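Local coordinates for protein cystatin F (Homo sapiens, PDB 2CH9) that inhibits cysteine proteases such as papain and cathepsin L, more weakly than other cystatins, and forms a disulfide-linked homodimer, at residues 62-67 / 108-113; 76-81 / 91-96. All blocks are in the same frame, centred on the assembly; numbering follows the deposited sequence.

Contact 1 (62-67 / 108-113)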
loop_
_atom_site.group_PDB
_atom_site.type_symbol
_atom_site.label_atom_id
_atom_site.label_comp_id
_atom_site.label_asym_id
_atom_site.label_seq_id
_atom_site.Cartn_x
_atom_site.Cartn_y
_atom_site.Cartn_z
ATOM N N GLN A 62 -3.051 -8.459 -0.601
ATOM C CA GLN A 62 -3.600 -8.173 0.701
ATOM C C GLN A 62 -5.112 -8.313 0.628
ATOM O O GLN A 62 -5.731 -7.856 -0.343
ATOM C CB GLN A 62 -3.188 -6.756 1.103
ATOM C CG GLN A 62 -3.727 -6.260 2.435
ATOM C CD GLN A 62 -3.296 -4.826 2.721
ATOM O OE1 GLN A 62 -3.063 -4.045 1.790
ATOM N NE2 GLN A 62 -3.148 -4.484 3.997
ATOM N N ILE A 63 -5.708 -8.941 1.644
ATOM C CA ILE A 63 -7.181 -8.974 1.743
ATOM C C ILE A 63 -7.724 -7.665 2.300
ATOM O O ILE A 63 -7.456 -7.316 3.451
ATOM C CB ILE A 63 -7.720 -10.133 2.622
ATOM C CG1 ILE A 63 -7.124 -11.479 2.192
ATOM C CG2 ILE A 63 -9.253 -10.158 2.577
ATOM C CD1 ILE A 63 -7.208 -11.744 0.695
ATOM N N VAL A 64 -8.487 -6.943 1.482
ATOM C CA VAL A 64 -9.171 -5.742 1.953
ATOM C C VAL A 64 -10.508 -5.612 1.226
ATOM O O VAL A 64 -10.594 -5.054 0.133
ATOM C CB VAL A 64 -8.234 -4.467 1.950
ATOM C CG1 VAL A 64 -7.294 -4.451 0.743
ATOM C CG2 VAL A 64 -9.003 -3.168 2.114
ATOM N N LYS A 65 -11.538 -6.205 1.833
ATOM C CA LYS A 65 -12.869 -6.309 1.230
ATOM C C LYS A 65 -12.747 -6.648 -0.261
ATOM O O LYS A 65 -13.419 -6.046 -1.111
ATOM C CB LYS A 65 -13.650 -4.999 1.408
ATOM C CG LYS A 65 -13.617 -4.375 2.809
ATOM C CD LYS A 65 -14.689 -4.960 3.722
ATOM C CE LYS A 65 -15.241 -3.905 4.703
ATOM N NZ LYS A 65 -14.279 -3.481 5.777
ATOM N N GLY A 66 -11.901 -7.626 -0.566
ATOM C CA GLY A 66 -11.464 -7.897 -1.930
ATOM C C GLY A 66 -9.971 -8.148 -1.887
ATOM O O GLY A 66 -9.396 -8.331 -0.813
ATOM N N LEU A 67 -9.340 -8.136 -3.054
ATOM C CA LEU A 67 -7.915 -8.421 -3.175
ATOM C C LEU A 67 -7.134 -7.215 -3.675
ATOM O O LEU A 67 -7.398 -6.702 -4.765
ATOM C CB LEU A 67 -7.687 -9.610 -4.121
ATOM C CG LEU A 67 -8.212 -10.997 -3.665
ATOM C CD1 LEU A 67 -7.746 -12.107 -4.581
ATOM C CD2 LEU A 67 -7.814 -11.331 -2.239
ATOM N N GLU A 108 -0.454 -0.821 -7.510
ATOM C CA GLU A 108 -1.432 -1.420 -6.611
ATOM C C GLU A 108 -2.726 -1.507 -7.385
ATOM O O GLU A 108 -3.125 -0.546 -8.056
ATOM C CB GLU A 108 -1.575 -0.600 -5.334
ATOM C CG GLU A 108 -0.338 -0.725 -4.458
ATOM C CD GLU A 108 -0.295 0.195 -3.261
ATOM O OE1 GLU A 108 -1.244 0.992 -3.015
ATOM O OE2 GLU A 108 0.726 0.120 -2.547
ATOM N N VAL A 109 -3.355 -2.676 -7.318
ATOM C CA VAL A 109 -4.541 -2.989 -8.091
ATOM C C VAL A 109 -5.521 -3.632 -7.124
ATOM O O VAL A 109 -5.196 -4.645 -6.472
ATOM C CB VAL A 109 -4.221 -4.027 -9.197
ATOM C CG1 VAL A 109 -5.474 -4.414 -9.953
ATOM C CG2 VAL A 109 -3.139 -3.508 -10.151
ATOM N N TRP A 110 -6.709 -3.049 -7.018
ATOM C CA TRP A 110 -7.738 -3.554 -6.115
ATOM C C TRP A 110 -8.814 -4.247 -6.935
ATOM O O TRP A 110 -9.409 -3.633 -7.830
ATOM C CB TRP A 110 -8.342 -2.405 -5.296
ATOM C CG TRP A 110 -9.345 -2.845 -4.244
ATOM C CD1 TRP A 110 -9.178 -3.821 -3.286
ATOM C CD2 TRP A 110 -10.655 -2.306 -4.037
ATOM N NE1 TRP A 110 -10.306 -3.919 -2.509
ATOM C CE2 TRP A 110 -11.227 -3.002 -2.943
ATOM C CE3 TRP A 110 -11.393 -1.292 -4.655
ATOM C CZ2 TRP A 110 -12.516 -2.723 -2.467
ATOM C CZ3 TRP A 110 -12.667 -1.020 -4.187
ATOM C CH2 TRP A 110 -13.215 -1.734 -3.097
ATOM N N VAL A 111 -9.044 -5.527 -6.658
ATOM C CA VAL A 111 -9.996 -6.309 -7.449
ATOM C C VAL A 111 -11.058 -6.897 -6.534
ATOM O O VAL A 111 -10.732 -7.533 -5.524
ATOM C CB VAL A 111 -9.295 -7.429 -8.258
ATOM C CG1 VAL A 111 -10.281 -8.145 -9.185
ATOM C CG2 VAL A 111 -8.128 -6.853 -9.054
ATOM N N VAL A 112 -12.322 -6.641 -6.864
ATOM C CA VAL A 112 -13.436 -7.251 -6.146
ATOM C C VAL A 112 -14.271 -8.097 -7.128
ATOM O O VAL A 112 -15.253 -7.607 -7.696
ATOM C CB VAL A 112 -14.304 -6.212 -5.396
ATOM C CG1 VAL A 112 -15.223 -6.912 -4.418
ATOM C CG2 VAL A 112 -13.425 -5.222 -4.637
ATOM N N PRO A 113 -13.873 -9.374 -7.333
ATOM C CA PRO A 113 -14.475 -10.226 -8.372
ATOM C C PRO A 113 -15.950 -10.480 -8.161
ATOM O O PRO A 113 -16.693 -10.625 -9.141
ATOM C CB PRO A 113 -13.689 -11.539 -8.253
ATOM C CG PRO A 113 -12.403 -11.138 -7.605
ATOM C CD PRO A 113 -12.816 -10.098 -6.608
#
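Leu67 O accepts an N-H bond from Val111 N of the facing strand at 2.8 Å, and Trp110 CA also approaches the same Leu67 O with a C-H at 3.4 Å. Leu67 N returns a nearly straight bond to Val111 O (2.9 Å, 176° at the hydrogen), which makes Leu67 and Val111 an antiparallel hydrogen-bonded pair with both side chains on one face of the sheet. Beyond this pair a side chain takes over from the backbone. Trp110 holds CG anti to its backbone N (chi1 -175°), and its indole donates from Trp110 NE1 to Val64 O at 2.9 Å. This N-H approaches nearly along the C=O axis, and the oxygen lies at the indole edge, tilted slightly from the ring plane. The next carbonyl, Lys65 O, sits 3.6 Å from Val112 CG2 and also near CZ2 of the indole, while CG2 lies over one face of that ring, offset toward its rim. Residues 62-66 form the Gln-X-Val-X-Gly turn of the cystatins, the first hairpin loop, and a secondary area of contact of this inhibitor; Pro113 leads into the following hairpin loop between strands 102-112 and 117-126. Within the first turn Val64 N bonds to Gly66 O at 2.8 Å, closing the bend. Gly66 has a phi of 136°, at which a side chain would be jammed against Lys65 O and would also run into Val112 CG2 and Val111 O. Gln62 NE2 reaches back to the carbonyl of Gly18, the reactive site, and Lys65 NZ forms a salt bridge with Asp10. Val64 packs on Arg124 of the second subunit, and His117 meets the Trp110 ring with its plane steeply inclined.

Contact 2 (76-81 / 91-96); sequences GRTTCK and CDFQTN. With ZN (zinc ion), chain H; NAG (2-acetamido-2-deoxy-beta-D-glucopyranose), chain C.
Cys80 and Cys91 are joined covalently, SG to SG at 2.1 Å, and a few residues along from the disulfide Gln94 makes two further bonds to segment 76-81. Gln94 N donates to Arg77 O in a straight bond (3.0 Å, 179° at the hydrogen). The Gln94 side chain, bent at chi2 (-76°), carries the amide back over the other segment, where Gln94 NE2 donates to Thr78 O at 3.0 Å from above the carbonyl plane. On the way Gln94 CG packs against Arg77 CG at 3.9 Å, and Thr79 CG2 touches CD of the amide; both neighbouring side chains run obliquely across the glutamine. An alanine at Gln94 would probably leave Thr78 O without its amide donor and open a gap between the Arg77 methylenes and Thr79 CG2. Between Gln94 and the disulfide, Thr79 N donates to Asp92 O at 3.1 Å. The Phe93 ring turns its edge to two backbone carbonyls in its plane, with Phe93 CE1 3.4 Å from Gly76 O and Arg77 O nearby; a side chain on Gly76 would sit tightly against CD1. Farther out, Thr78 OG1 accepts from Cys80 N at 3.3 Å in an ST turn and bonds also to the carbonyl of Leu50, tying the corner to strand 49-63. Arg77 is fixed at its guanidinium by Asp47 and the carbonyl of Leu99. Asp92 binds a zinc ion through both carboxylate oxygens, and Asn96 ND2 carries an N-linked sugar at C1. One backbone bridge, Thr78 with Phe93, ties the irregular segment 91-96 to the end of strand 67-78, and to the corner just beyond it is tied by the disulfide, the first of the two intrachain disulfides in the C-terminal half that mark type 2 cystatins.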
loop_
_atom_site.group_PDB
_atom_site.type_symbol
_atom_site.label_atom_id
_atom_site.label_comp_id
_atom_site.label_asym_id
_atom_site.label_seq_id
_atom_site.Cartn_x
_atom_site.Cartn_y
_atom_site.Cartn_z
ATOM N N GLY A 76 6.381 -3.241 -21.663
ATOM C CA GLY A 76 7.118 -2.982 -22.890
ATOM C C GLY A 76 6.233 -2.536 -24.035
ATOM O O GLY A 76 5.063 -2.931 -24.121
ATOM N N ARG A 77 6.793 -1.713 -24.922
ATOM C CA ARG A 77 6.054 -1.228 -26.081
ATOM C C ARG A 77 5.796 -2.369 -27.064
ATOM O O ARG A 77 6.701 -3.144 -27.372
ATOM C CB ARG A 77 6.792 -0.075 -26.761
ATOM C CG ARG A 77 5.974 0.577 -27.867
ATOM C CD ARG A 77 6.739 1.654 -28.619
ATOM N NE ARG A 77 6.752 2.940 -27.920
ATOM C CZ ARG A 77 7.850 3.633 -27.634
ATOM N NH1 ARG A 77 9.048 3.182 -27.994
ATOM N NH2 ARG A 77 7.756 4.795 -26.996
ATOM N N THR A 78 4.549 -2.481 -27.526
ATOM C CA THR A 78 4.171 -3.467 -28.539
ATOM C C THR A 78 4.088 -2.826 -29.927
ATOM O O THR A 78 4.263 -1.614 -30.077
ATOM C CB THR A 78 2.807 -4.138 -28.226
ATOM O OG1 THR A 78 1.749 -3.191 -28.412
ATOM C CG2 THR A 78 2.760 -4.670 -26.812
ATOM N N THR A 79 3.804 -3.646 -30.936
ATOM C CA THR A 79 3.676 -3.175 -32.314
ATOM C C THR A 79 2.223 -2.815 -32.664
ATOM O O THR A 79 1.906 -2.550 -33.828
ATOM C CB THR A 79 4.178 -4.236 -33.327
ATOM O OG1 THR A 79 3.401 -5.430 -33.188
ATOM C CG2 THR A 79 5.649 -4.561 -33.103
ATOM N N CYS A 80 1.348 -2.823 -31.659
ATOM C CA CYS A 80 -0.056 -2.492 -31.853
ATOM C C CYS A 80 -0.291 -1.038 -31.565
ATOM O O CYS A 80 0.022 -0.558 -30.483
ATOM C CB CYS A 80 -0.938 -3.277 -30.900
ATOM S SG CYS A 80 -1.210 -5.004 -31.259
ATOM N N LYS A 81 -0.883 -0.346 -32.530
ATOM C CA LYS A 81 -1.211 1.065 -32.366
ATOM C C LYS A 81 -2.357 1.272 -31.373
ATOM O O LYS A 81 -3.282 0.450 -31.270
ATOM C CB LYS A 81 -1.510 1.713 -33.721
ATOM C CG LYS A 81 -0.253 2.036 -34.516
ATOM C CD LYS A 81 -0.551 2.999 -35.644
ATOM C CE LYS A 81 0.704 3.317 -36.434
ATOM N NZ LYS A 81 0.522 4.513 -37.320
ATOM N N CYS A 91 -1.124 -8.812 -29.055
ATOM C CA CYS A 91 -0.027 -7.897 -29.397
ATOM C C CYS A 91 1.323 -8.462 -28.984
ATOM O O CYS A 91 1.479 -8.956 -27.874
ATOM C CB CYS A 91 -0.247 -6.520 -28.760
ATOM S SG CYS A 91 -1.738 -5.690 -29.398
ATOM N N ASP A 92 2.290 -8.401 -29.897
ATOM C CA ASP A 92 3.668 -8.817 -29.606
ATOM C C ASP A 92 4.556 -7.578 -29.391
ATOM O O ASP A 92 4.216 -6.479 -29.829
ATOM C CB ASP A 92 4.219 -9.707 -30.737
ATOM C CG ASP A 92 3.491 -11.068 -30.854
ATOM O OD1 ASP A 92 3.241 -11.759 -29.838
ATOM O OD2 ASP A 92 3.190 -11.479 -31.995
ATOM N N PHE A 93 5.689 -7.753 -28.716
ATOM C CA PHE A 93 6.566 -6.616 -28.421
ATOM C C PHE A 93 7.363 -6.126 -29.636
ATOM O O PHE A 93 7.656 -6.896 -30.555
ATOM C CB PHE A 93 7.491 -6.920 -27.238
ATOM C CG PHE A 93 6.762 -7.140 -25.945
ATOM C CD1 PHE A 93 6.229 -6.069 -25.240
ATOM C CD2 PHE A 93 6.602 -8.422 -25.433
ATOM C CE1 PHE A 93 5.548 -6.272 -24.042
ATOM C CE2 PHE A 93 5.918 -8.635 -24.239
ATOM C CZ PHE A 93 5.389 -7.564 -23.547
ATOM N N GLN A 94 7.699 -4.836 -29.626
ATOM C CA GLN A 94 8.513 -4.215 -30.668
ATOM C C GLN A 94 9.809 -4.975 -30.904
ATOM O O GLN A 94 10.493 -5.364 -29.953
ATOM C CB GLN A 94 8.838 -2.768 -30.299
ATOM C CG GLN A 94 7.687 -1.793 -30.467
ATOM C CD GLN A 94 7.413 -1.424 -31.921
ATOM O OE1 GLN A 94 8.255 -1.624 -32.801
ATOM N NE2 GLN A 94 6.231 -0.871 -32.174
ATOM N N THR A 95 10.123 -5.192 -32.179
ATOM C CA THR A 95 11.370 -5.823 -32.613
ATOM C C THR A 95 12.394 -4.726 -32.927
ATOM O O THR A 95 13.527 -4.761 -32.430
ATOM C CB THR A 95 11.126 -6.724 -33.854
ATOM O OG1 THR A 95 10.184 -7.754 -33.520
ATOM C CG2 THR A 95 12.424 -7.365 -34.357
ATOM N N ASN A 96 11.970 -3.763 -33.753
ATOM C CA ASN A 96 12.721 -2.545 -34.078
ATOM C C ASN A 96 13.397 -1.953 -32.839
ATOM O O ASN A 96 12.717 -1.535 -31.897
ATOM C CB ASN A 96 11.757 -1.517 -34.697
ATOM C CG ASN A 96 12.462 -0.462 -35.546
ATOM O OD1 ASN A 96 13.582 -0.044 -35.243
ATOM N ND2 ASN A 96 11.783 -0.026 -36.624
HETATM ZN ZN ZN H . 2.663 -13.207 -31.115
HETATM C C1 NAG C . 12.317 1.164 -37.263
HETATM C C2 NAG C . 12.529 0.969 -38.774
HETATM C C3 NAG C . 13.053 2.243 -39.441
HETATM C C4 NAG C . 12.212 3.468 -39.083
HETATM C C5 NAG C . 11.937 3.535 -37.570
HETATM C C6 NAG C . 10.930 4.633 -37.217
HETATM C C7 NAG C . 13.018 -1.355 -39.345
HETATM C C8 NAG C . 14.057 -2.332 -39.825
HETATM N N2 NAG C . 13.445 -0.129 -39.043
HETATM O O3 NAG C . 13.068 2.076 -40.843
HETATM O O4 NAG C . 12.886 4.630 -39.532
HETATM O O5 NAG C . 11.470 2.287 -37.057
HETATM O O6 NAG C . 9.599 4.184 -37.392
HETATM O O7 NAG C . 11.838 -1.696 -39.238
HETATM O O HOH W 1 1.395 -13.234 -29.310
#

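How the contacts relate
The contacts lie on opposite sides of the chain's centre, about 30 Å apart between centres, yet both reach the same antiparallel sheet. Strand 67-78 unites them: contact 1 holds its beginning and contact 2 its far end. Both are partly buried. Contact 1 sets a hairpin turn and the first residue of the next strand against strand 102-112, at loops that in cystatins face the protease; its sheet bonding is supplemented by an indole, and the second subunit packs on it. Contact 2 joins a strand end to an irregular loop, relying on a disulfide and a glutamine amide; no other protein chain of the assembly touches it, and its surface carries a sugar and a zinc ion.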